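Local coordinates for uncharacterized protein (Legionella pneumophila subsp. pneumophila str. Philadelphia 1, PDB 4RXV), which is of unknown function but carries an N-terminal RavJ-type peptidase domain of clan CA, consistent with a cysteine-protease-like fold, and is probably an effector-related protein of Legionella, at residues A[20-25]-A[97-102]; A[173-179]-A[192-196]; A[66-71]-A[101-107]. All blocks are in the same frame, centred on the assembly; numbering follows the deposited sequence. Where two conformers were deposited one is given.

Interaction 1. Residues A[20-25]-A[97-102]; sequences KFVVAD and VRVSEC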
loop_
_atom_site.group_PDB
_atom_site.type_symbol
_atom_site.label_atom_id
_atom_site.label_comp_id
_atom_site.label_asym_id
_atom_site.label_seq_id
_atom_site.Cartn_x
_atom_site.Cartn_y
_atom_site.Cartn_z
ATOM N N LYS A 20 -6.002 -10.669 -2.473
ATOM C CA LYS A 20 -6.769 -11.078 -3.643
ATOM C C LYS A 20 -6.421 -10.307 -4.897
ATOM O O LYS A 20 -6.872 -10.661 -5.980
ATOM C CB LYS A 20 -8.284 -10.990 -3.355
ATOM C CG LYS A 20 -8.739 -11.739 -2.126
ATOM C CD LYS A 20 -8.521 -13.206 -2.160
ATOM C CE LYS A 20 -9.010 -13.832 -0.861
ATOM N NZ LYS A 20 -8.840 -15.250 -0.619
ATOM N N PHE A 21 -5.591 -9.271 -4.785
ATOM C CA PHE A 21 -5.198 -8.529 -5.978
ATOM C C PHE A 21 -4.415 -9.414 -6.937
ATOM O O PHE A 21 -3.709 -10.341 -6.528
ATOM C CB PHE A 21 -4.255 -7.380 -5.609
ATOM C CG PHE A 21 -4.927 -6.048 -5.410
ATOM C CD1 PHE A 21 -5.771 -5.809 -4.344
ATOM C CD2 PHE A 21 -4.681 -5.007 -6.311
ATOM C CE1 PHE A 21 -6.317 -4.565 -4.173
ATOM C CE2 PHE A 21 -5.243 -3.769 -6.128
ATOM C CZ PHE A 21 -6.046 -3.546 -5.068
ATOM N N VAL A 22 -4.488 -9.081 -8.215
ATOM C CA VAL A 22 -3.483 -9.508 -9.167
ATOM C C VAL A 22 -2.243 -8.648 -8.928
ATOM O O VAL A 22 -2.303 -7.424 -8.978
ATOM C CB VAL A 22 -3.982 -9.346 -10.612
ATOM C CG1 VAL A 22 -2.842 -9.586 -11.600
ATOM C CG2 VAL A 22 -5.142 -10.276 -10.890
ATOM N N VAL A 23 -1.126 -9.306 -8.663
ATOM C CA VAL A 23 0.151 -8.651 -8.432
ATOM C C VAL A 23 0.939 -8.849 -9.738
ATOM O O VAL A 23 1.487 -9.930 -10.009
ATOM C CB VAL A 23 0.895 -9.229 -7.218
ATOM C CG1 VAL A 23 2.201 -8.529 -7.023
ATOM C CG2 VAL A 23 0.042 -9.088 -5.972
ATOM N N ALA A 24 0.977 -7.806 -10.567
ATOM C CA ALA A 24 1.425 -7.951 -11.956
ATOM C C ALA A 24 2.912 -8.248 -12.103
ATOM O O ALA A 24 3.337 -8.749 -13.147
ATOM C CB ALA A 24 1.042 -6.701 -12.750
ATOM N N ASP A 25 3.688 -7.978 -11.056
ATOM C CA ASP A 25 5.131 -8.194 -11.077
ATOM C C ASP A 25 5.548 -9.356 -10.172
ATOM O O ASP A 25 6.718 -9.460 -9.828
ATOM C CB ASP A 25 5.896 -6.919 -10.705
ATOM C CG ASP A 25 5.505 -6.360 -9.356
ATOM O OD1 ASP A 25 4.607 -6.913 -8.679
ATOM O OD2 ASP A 25 6.089 -5.318 -8.997
ATOM N N VAL A 97 -11.336 -8.571 -10.849
ATOM C CA VAL A 97 -9.914 -8.292 -10.926
ATOM C C VAL A 97 -9.571 -6.868 -10.480
ATOM O O VAL A 97 -10.143 -5.888 -10.958
ATOM C CB VAL A 97 -9.434 -8.508 -12.369
ATOM C CG1 VAL A 97 -8.011 -8.029 -12.567
ATOM C CG2 VAL A 97 -9.535 -9.970 -12.722
ATOM N N ARG A 98 -8.605 -6.790 -9.569
ATOM C CA ARG A 98 -7.894 -5.557 -9.206
ATOM C C ARG A 98 -6.419 -5.838 -9.409
ATOM O O ARG A 98 -5.997 -6.977 -9.204
ATOM C CB ARG A 98 -8.189 -5.164 -7.757
ATOM C CG ARG A 98 -9.677 -4.902 -7.494
ATOM C CD ARG A 98 -9.928 -4.497 -6.031
ATOM N NE ARG A 98 -9.626 -5.618 -5.165
ATOM C CZ ARG A 98 -9.434 -5.547 -3.848
ATOM N NH1 ARG A 98 -9.546 -4.398 -3.183
ATOM N NH2 ARG A 98 -9.130 -6.654 -3.191
ATOM N N VAL A 99 -5.655 -4.829 -9.813
ATOM C CA VAL A 99 -4.267 -5.043 -10.193
ATOM C C VAL A 99 -3.365 -3.999 -9.582
ATOM O O VAL A 99 -3.664 -2.822 -9.625
ATOM C CB VAL A 99 -4.092 -4.958 -11.729
ATOM C CG1 VAL A 99 -2.643 -5.287 -12.121
ATOM C CG2 VAL A 99 -5.064 -5.843 -12.462
ATOM N N SER A 100 -2.206 -4.437 -9.093
ATOM C CA SER A 100 -1.150 -3.506 -8.699
ATOM C C SER A 100 0.215 -4.205 -8.747
ATOM O O SER A 100 0.333 -5.334 -9.247
ATOM C CB SER A 100 -1.445 -2.879 -7.339
ATOM O OG SER A 100 -0.665 -1.736 -7.128
ATOM N N GLU A 101 1.252 -3.524 -8.264
ATOM C CA GLU A 101 2.615 -4.012 -8.371
ATOM C C GLU A 101 3.489 -3.279 -7.334
ATOM O O GLU A 101 2.994 -2.460 -6.540
ATOM C CB GLU A 101 3.140 -3.892 -9.818
ATOM C CG GLU A 101 2.765 -2.595 -10.516
ATOM C CD GLU A 101 3.283 -1.412 -9.769
ATOM O OE1 GLU A 101 2.476 -0.579 -9.314
ATOM O OE2 GLU A 101 4.519 -1.326 -9.611
ATOM N N CYS A 102 4.778 -3.592 -7.319
ATOM C CA CYS A 102 5.675 -3.237 -6.221
ATOM C C CYS A 102 5.799 -1.742 -5.969
ATOM O O CYS A 102 6.012 -1.313 -4.834
ATOM C CB CYS A 102 7.063 -3.826 -6.521
ATOM S SG CYS A 102 8.246 -3.861 -5.188
HETATM O O HOH W 1 -8.221 -9.343 -7.985
#
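Phe21 fits its ring into the crook of the Arg98 side chain just before strand 22-23, which forms one edge of a small mixed sheet and pairs in parallel with strand 95-100. Arg98 CB stands over the ring face, 3.7 Å from the Phe21 centroid and 13° off the normal. Beyond it the arginine chain bends (chi3 -66°) and carries the guanidinium past the rim of the ring, where CZ of Arg98 comes to 3.3 Å from Phe21 CE1. CE1 then lies over the centre of the guanidinium, but the two planes are 43° apart, so a corner of the ring, not its face, presses on the guanidinium. The guanidinium nitrogens are held from elsewhere, by the carbonyl of Glu16 and the side chain of Asn85.

The backbones interlock in the parallel pattern. Val22 N donates to Arg98 O at 2.8 Å, Val22 O accepts from Ser100 N at 3.0 Å, and Ala24 N reaches Ser100 O at 2.9 Å. At the Lys20 end a water spans the gap between Lys20 O and Arg98 N.

On one face of the sheet Val22 is the bump between two others: its CG2 lies 4.0 Å from Val97 CG1, and its CB rests near Val99 CG2. Tyr49 of helix 37-50 packs against all three valines. Ala24 CB fills in beside Val99 CG1. Val23 and Ser100 point to the other face, where Val23 meets Trp173 and Met177.

Past the paired strands the chains stay joined by a side chain. Asp25 OD1 takes Trp173 NE1, while its other oxygen turns to the start of the next turn: Cys102 N donates to Asp25 OD2 at 2.7 Å, on the syn side of the carboxylate.

Interaction 2. Residues A[173-179]-A[192-196]; sequences WAVGMGH and FAYNR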
loop_
_atom_site.group_PDB
_atom_site.type_symbol
_atom_site.label_atom_id
_atom_site.label_comp_id
_atom_site.label_asym_id
_atom_site.label_seq_id
_atom_site.Cartn_x
_atom_site.Cartn_y
_atom_site.Cartn_z
ATOM N N TRP A 173 1.411 -4.563 -1.012
ATOM C CA TRP A 173 2.099 -5.481 -1.917
ATOM C C TRP A 173 2.614 -6.712 -1.193
ATOM O O TRP A 173 2.499 -7.821 -1.722
ATOM C CB TRP A 173 3.206 -4.755 -2.666
ATOM C CG TRP A 173 3.908 -5.540 -3.728
ATOM C CD1 TRP A 173 3.500 -5.745 -5.022
ATOM C CD2 TRP A 173 5.187 -6.159 -3.616
ATOM N NE1 TRP A 173 4.465 -6.439 -5.711
ATOM C CE2 TRP A 173 5.508 -6.708 -4.870
ATOM C CE3 TRP A 173 6.106 -6.275 -2.582
ATOM C CZ2 TRP A 173 6.722 -7.388 -5.118
ATOM C CZ3 TRP A 173 7.313 -6.955 -2.817
ATOM C CH2 TRP A 173 7.604 -7.493 -4.082
ATOM N N ALA A 174 3.141 -6.542 0.025
ATOM C CA ALA A 174 3.592 -7.702 0.788
ATOM C C ALA A 174 2.437 -8.686 0.995
ATOM O O ALA A 174 2.655 -9.896 1.005
ATOM C CB ALA A 174 4.153 -7.283 2.129
ATOM N N VAL A 175 1.218 -8.177 1.212
ATOM C CA VAL A 175 0.040 -9.022 1.415
ATOM C C VAL A 175 -0.380 -9.688 0.094
ATOM O O VAL A 175 -0.711 -10.874 0.060
ATOM C CB VAL A 175 -1.096 -8.207 2.039
ATOM C CG1 VAL A 175 -2.342 -9.084 2.273
ATOM C CG2 VAL A 175 -0.634 -7.631 3.371
ATOM N N GLY A 176 -0.320 -8.941 -1.003
ATOM C CA GLY A 176 -0.492 -9.520 -2.329
ATOM C C GLY A 176 0.487 -10.644 -2.616
ATOM O O GLY A 176 0.158 -11.639 -3.273
ATOM N N MET A 177 1.689 -10.518 -2.076
ATOM C CA MET A 177 2.792 -11.469 -2.205
ATOM C C MET A 177 2.745 -12.556 -1.121
ATOM O O MET A 177 3.707 -13.314 -0.981
ATOM C CB MET A 177 4.131 -10.743 -2.178
ATOM C CG MET A 177 4.339 -9.815 -3.384
ATOM S SD MET A 177 4.509 -10.702 -4.953
ATOM C CE MET A 177 6.176 -11.330 -4.796
ATOM N N GLY A 178 1.621 -12.686 -0.424
ATOM C CA GLY A 178 1.378 -13.829 0.425
ATOM C C GLY A 178 1.706 -13.656 1.893
ATOM O O GLY A 178 1.433 -14.573 2.659
ATOM N N HIS A 179 2.244 -12.515 2.300
ATOM C CA HIS A 179 2.566 -12.294 3.702
ATOM C C HIS A 179 1.313 -11.922 4.486
ATOM O O HIS A 179 0.417 -11.279 3.961
ATOM C CB HIS A 179 3.646 -11.224 3.838
ATOM C CG HIS A 179 4.934 -11.632 3.200
ATOM N ND1 HIS A 179 5.922 -12.292 3.888
ATOM C CD2 HIS A 179 5.376 -11.516 1.924
ATOM C CE1 HIS A 179 6.925 -12.554 3.070
ATOM N NE2 HIS A 179 6.608 -12.121 1.861
ATOM N N PHE A 192 7.959 -6.397 10.242
ATOM C CA PHE A 192 7.744 -6.196 8.808
ATOM C C PHE A 192 8.455 -7.245 7.957
ATOM O O PHE A 192 9.633 -7.504 8.149
ATOM C CB PHE A 192 8.180 -4.766 8.461
ATOM C CG PHE A 192 8.156 -4.430 6.977
ATOM C CD1 PHE A 192 7.070 -4.743 6.166
ATOM C CD2 PHE A 192 9.213 -3.747 6.415
ATOM C CE1 PHE A 192 7.079 -4.426 4.823
ATOM C CE2 PHE A 192 9.215 -3.421 5.075
ATOM C CZ PHE A 192 8.148 -3.739 4.286
ATOM N N ALA A 193 7.729 -7.794 6.991
ATOM C CA ALA A 193 8.232 -8.838 6.101
ATOM C C ALA A 193 9.552 -8.487 5.444
ATOM O O ALA A 193 10.366 -9.369 5.247
ATOM C CB ALA A 193 7.215 -9.105 5.016
ATOM N N TYR A 194 9.720 -7.235 5.029
ATOM C CA TYR A 194 10.903 -6.837 4.253
ATOM C C TYR A 194 11.764 -5.863 5.055
ATOM O O TYR A 194 12.319 -4.896 4.525
ATOM C CB TYR A 194 10.500 -6.249 2.897
ATOM C CG TYR A 194 9.527 -7.088 2.106
ATOM C CD1 TYR A 194 9.726 -8.452 1.896
ATOM C CD2 TYR A 194 8.405 -6.514 1.550
ATOM C CE1 TYR A 194 8.813 -9.221 1.182
ATOM C CE2 TYR A 194 7.494 -7.268 0.813
ATOM C CZ TYR A 194 7.707 -8.613 0.629
ATOM O OH TYR A 194 6.757 -9.303 -0.096
ATOM N N ASN A 195 11.898 -6.124 6.343
ATOM C CA ASN A 195 12.561 -5.159 7.205
ATOM C C ASN A 195 14.057 -5.001 6.975
ATOM O O ASN A 195 14.600 -3.988 7.394
ATOM C CB ASN A 195 12.269 -5.365 8.678
ATOM C CG ASN A 195 12.737 -6.661 9.202
ATOM O OD1 ASN A 195 13.353 -7.484 8.522
ATOM N ND2 ASN A 195 12.469 -6.855 10.474
ATOM N N ARG A 196 14.747 -5.928 6.315
ATOM C CA ARG A 196 16.154 -5.713 5.998
ATOM C C ARG A 196 16.387 -4.877 4.739
ATOM O O ARG A 196 17.522 -4.500 4.460
ATOM C CB ARG A 196 16.896 -7.040 5.900
ATOM C CG ARG A 196 16.833 -7.838 7.174
ATOM C CD ARG A 196 17.633 -7.194 8.294
ATOM N NE ARG A 196 17.419 -7.891 9.559
ATOM C CZ ARG A 196 16.808 -7.384 10.632
ATOM N NH1 ARG A 196 16.353 -6.134 10.643
ATOM N NH2 ARG A 196 16.662 -8.134 11.718
#
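Tyr194 pushes its hydroxyl end into a pocket of Trp173, Ala174, Met177 and His179, yet the polar partner of that hydroxyl belongs to neither segment: both Tyr194 OH and His179 NE2 are hydrogen-bonded to the carbonyl of Cys32. The two groups thus converge on one carbonyl oxygen while their rings pack against each other. An edge of Tyr194 points toward the face of His179 in an offset edge-to-face pair, centroids 5.1 Å apart and planes at 78°, with His179 CD2 3.3 Å from Tyr194 OH. The imidazole cannot easily turn, because ND1 is bound by Gln183 as well.

Ala193, next to Tyr194 in a type I turn running from Phe192 to Asn195, lays its methyl over a face of the same imidazole; Ala193 CB is 3.9 Å from the His179 centroid, a CH-pi contact. Away from His179, which lies nearest CE1, Tyr194 CE2 meets both the methyl CB of Ala174 and the indole carbon CZ3 of Trp173, each at 3.6 Å. The indole is tilted 52° to the phenol, an oblique meeting that completes an aromatic cluster of Trp173, His179 and Tyr194.

His179 reaches this cluster because helix 172-176 ends in a Schellman motif. Gly178, with positive phi, is its C-prime residue; Gly178 N bonds to Val175 O, and His179 N turns back to Ala174 O at 3.0 Å. That reversal sets the imidazole beside the last turn of the helix. With CG lying beside the backbone N (chi1 -65°), Met177 sets CG over a face of the Trp173 indole, and Met177 CB comes to 3.6 Å from Tyr194 OH.

Interaction 3. Residues A[66-71]-A[101-107]; sequences PQLLTP and ECSNFAY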
loop_
_atom_site.group_PDB
_atom_site.type_symbol
_atom_site.label_atom_id
_atom_site.label_comp_id
_atom_site.label_asym_id
_atom_site.label_seq_id
_atom_site.Cartn_x
_atom_site.Cartn_y
_atom_site.Cartn_z
ATOM N N PRO A 66 3.129 0.309 -14.835
ATOM C CA PRO A 66 2.965 1.726 -14.519
ATOM C C PRO A 66 4.095 2.609 -15.006
ATOM O O PRO A 66 5.273 2.266 -14.866
ATOM C CB PRO A 66 2.958 1.748 -12.990
ATOM C CG PRO A 66 3.704 0.526 -12.610
ATOM C CD PRO A 66 3.279 -0.499 -13.617
ATOM N N GLN A 67 3.720 3.765 -15.541
ATOM C CA GLN A 67 4.613 4.906 -15.678
ATOM C C GLN A 67 4.908 5.465 -14.275
ATOM O O GLN A 67 4.103 5.329 -13.363
ATOM C CB GLN A 67 3.908 5.929 -16.557
ATOM C CG GLN A 67 4.624 7.262 -16.769
ATOM C CD GLN A 67 3.689 8.364 -17.287
ATOM O OE1 GLN A 67 2.696 8.718 -16.636
ATOM N NE2 GLN A 67 4.013 8.926 -18.451
ATOM N N LEU A 68 6.082 6.059 -14.089
ATOM C CA LEU A 68 6.376 6.706 -12.814
ATOM C C LEU A 68 5.207 7.584 -12.364
ATOM O O LEU A 68 4.723 8.428 -13.118
ATOM C CB LEU A 68 7.638 7.558 -12.919
ATOM C CG LEU A 68 8.087 8.314 -11.665
ATOM C CD1 LEU A 68 8.418 7.334 -10.541
ATOM C CD2 LEU A 68 9.284 9.186 -11.978
ATOM N N LEU A 69 4.750 7.351 -11.142
ATOM C CA LEU A 69 3.648 8.105 -10.561
ATOM C C LEU A 69 4.067 8.538 -9.182
ATOM O O LEU A 69 4.487 7.697 -8.377
ATOM C CB LEU A 69 2.415 7.224 -10.471
ATOM C CG LEU A 69 1.223 7.854 -9.781
ATOM C CD1 LEU A 69 0.752 9.069 -10.556
ATOM C CD2 LEU A 69 0.132 6.796 -9.616
ATOM N N THR A 70 3.922 9.833 -8.921
ATOM C CA THR A 70 4.363 10.435 -7.679
ATOM C C THR A 70 3.259 11.355 -7.171
ATOM O O THR A 70 3.287 12.571 -7.409
ATOM C CB THR A 70 5.640 11.237 -7.904
ATOM O OG1 THR A 70 5.391 12.298 -8.843
ATOM C CG2 THR A 70 6.741 10.327 -8.454
ATOM N N PRO A 71 2.266 10.778 -6.489
ATOM C CA PRO A 71 1.173 11.655 -6.075
ATOM C C PRO A 71 1.626 12.574 -4.946
ATOM O O PRO A 71 2.365 12.187 -4.045
ATOM C CB PRO A 71 0.086 10.670 -5.611
ATOM C CG PRO A 71 0.503 9.324 -6.181
ATOM C CD PRO A 71 1.988 9.369 -6.162
ATOM N N GLU A 101 1.252 -3.524 -8.264
ATOM C CA GLU A 101 2.615 -4.012 -8.371
ATOM C C GLU A 101 3.489 -3.279 -7.334
ATOM O O GLU A 101 2.994 -2.460 -6.540
ATOM C CB GLU A 101 3.140 -3.892 -9.818
ATOM C CG GLU A 101 2.765 -2.595 -10.516
ATOM C CD GLU A 101 3.283 -1.412 -9.769
ATOM O OE1 GLU A 101 2.476 -0.579 -9.314
ATOM O OE2 GLU A 101 4.519 -1.326 -9.611
ATOM N N CYS A 102 4.778 -3.592 -7.319
ATOM C CA CYS A 102 5.675 -3.237 -6.221
ATOM C C CYS A 102 5.799 -1.742 -5.969
ATOM O O CYS A 102 6.012 -1.313 -4.834
ATOM C CB CYS A 102 7.063 -3.826 -6.521
ATOM S SG CYS A 102 8.246 -3.861 -5.188
ATOM N N SER A 103 5.715 -0.958 -7.034
ATOM C CA SER A 103 5.841 0.484 -6.913
ATOM C C SER A 103 4.594 1.158 -6.355
ATOM O O SER A 103 4.668 1.817 -5.335
ATOM C CB SER A 103 6.220 1.086 -8.265
ATOM O OG SER A 103 7.552 0.746 -8.566
ATOM N N ASN A 104 3.455 1.001 -7.009
ATOM C CA ASN A 104 2.299 1.865 -6.727
ATOM C C ASN A 104 1.329 1.288 -5.729
ATOM O O ASN A 104 0.458 2.025 -5.285
ATOM C CB ASN A 104 1.525 2.218 -8.008
ATOM C CG ASN A 104 2.311 3.096 -8.965
ATOM O OD1 ASN A 104 3.431 3.540 -8.658
ATOM N ND2 ASN A 104 1.713 3.388 -10.117
ATOM N N PHE A 105 1.426 0.010 -5.354
ATOM C CA PHE A 105 0.386 -0.570 -4.520
ATOM C C PHE A 105 0.197 0.219 -3.210
ATOM O O PHE A 105 -0.931 0.412 -2.756
ATOM C CB PHE A 105 0.746 -2.026 -4.241
ATOM C CG PHE A 105 -0.436 -2.977 -3.995
ATOM C CD1 PHE A 105 -1.700 -2.550 -3.658
ATOM C CD2 PHE A 105 -0.219 -4.332 -4.110
ATOM C CE1 PHE A 105 -2.725 -3.471 -3.438
ATOM C CE2 PHE A 105 -1.218 -5.256 -3.861
ATOM C CZ PHE A 105 -2.467 -4.824 -3.520
ATOM N N ALA A 106 1.293 0.665 -2.603
ATOM C CA ALA A 106 1.244 1.388 -1.344
ATOM C C ALA A 106 0.323 2.607 -1.413
ATOM O O ALA A 106 -0.209 3.018 -0.387
ATOM C CB ALA A 106 2.626 1.792 -0.910
ATOM N N TYR A 107 0.130 3.188 -2.591
ATOM C CA TYR A 107 -0.695 4.365 -2.746
ATOM C C TYR A 107 -2.142 4.047 -2.361
ATOM O O TYR A 107 -2.844 4.924 -1.877
ATOM C CB TYR A 107 -0.638 4.866 -4.175
ATOM C CG TYR A 107 0.733 5.253 -4.708
ATOM C CD1 TYR A 107 1.862 5.352 -3.914
ATOM C CD2 TYR A 107 0.885 5.482 -6.066
ATOM C CE1 TYR A 107 3.091 5.691 -4.448
ATOM C CE2 TYR A 107 2.107 5.824 -6.599
ATOM C CZ TYR A 107 3.201 5.909 -5.782
ATOM O OH TYR A 107 4.434 6.254 -6.292
HETATM O O HOH W 2 1.405 4.720 -12.937
HETATM O O HOH W 3 5.550 4.901 -9.857
#
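Tyr107 and Leu69 share the direct hydrogen bond of this contact: Tyr107 OH donates to Leu69 O across a short 2.5 Å, tilted 22° from the carbonyl plane. Two waters add indirect links through the Asn104 amide. One receives the N-H of Leu69 and donates to Asn104 OD1 at 2.8 Å; the other donates to Gln67 O and accepts a weak bond from Asn104 ND2. Both ends of the amide are thereby tied to the backbone of 66-71.

Apolar packing gathers on the Tyr107 ring. Pro71 CD lies over one face, 3.9 Å from the Tyr107 centroid, as a CH-pi contact, while Leu69 CD2 slides past the ring to meet CE2 of Tyr107 at 3.7 Å. Pro66 makes van der Waals contact with polar groups instead: its CB touches Asn104 ND2, and Pro66 CG comes to 3.5 Å from Glu101 CD. That carboxylate accepts the N-H groups of Ser103 and Asn104 and so braces the turn against which the proline packs.

The loop 66-71, between helices 60-64 and 74-84, thus packs beside the N-terminal part of helix 105-114 and the residues leading into it, and Phe80 of helix 74-84 packs against Leu69, Asn104 and Tyr107.

Overall arrangement
All three contacts belong to the RavJ peptidase domain. Interactions 1 and 2 are largely buried; interaction 3 is only partly so, one side being a loop near the surface. Interactions 1 and 3 share Glu101 and Cys102, where strand 95-100 leads on to helix 105-114, and Phe105 of that helix packs on Phe21. Interaction 2 joins them through Trp173, whose indole lies against the Glu101-Cys102 backbone and reaches Asp25. Chemistry follows place: direct backbone bonds between strands in interaction 1, aromatic packing at a helix end in interaction 2, and one direct side-chain-to-backbone bond, bridging waters and proline packing in interaction 3.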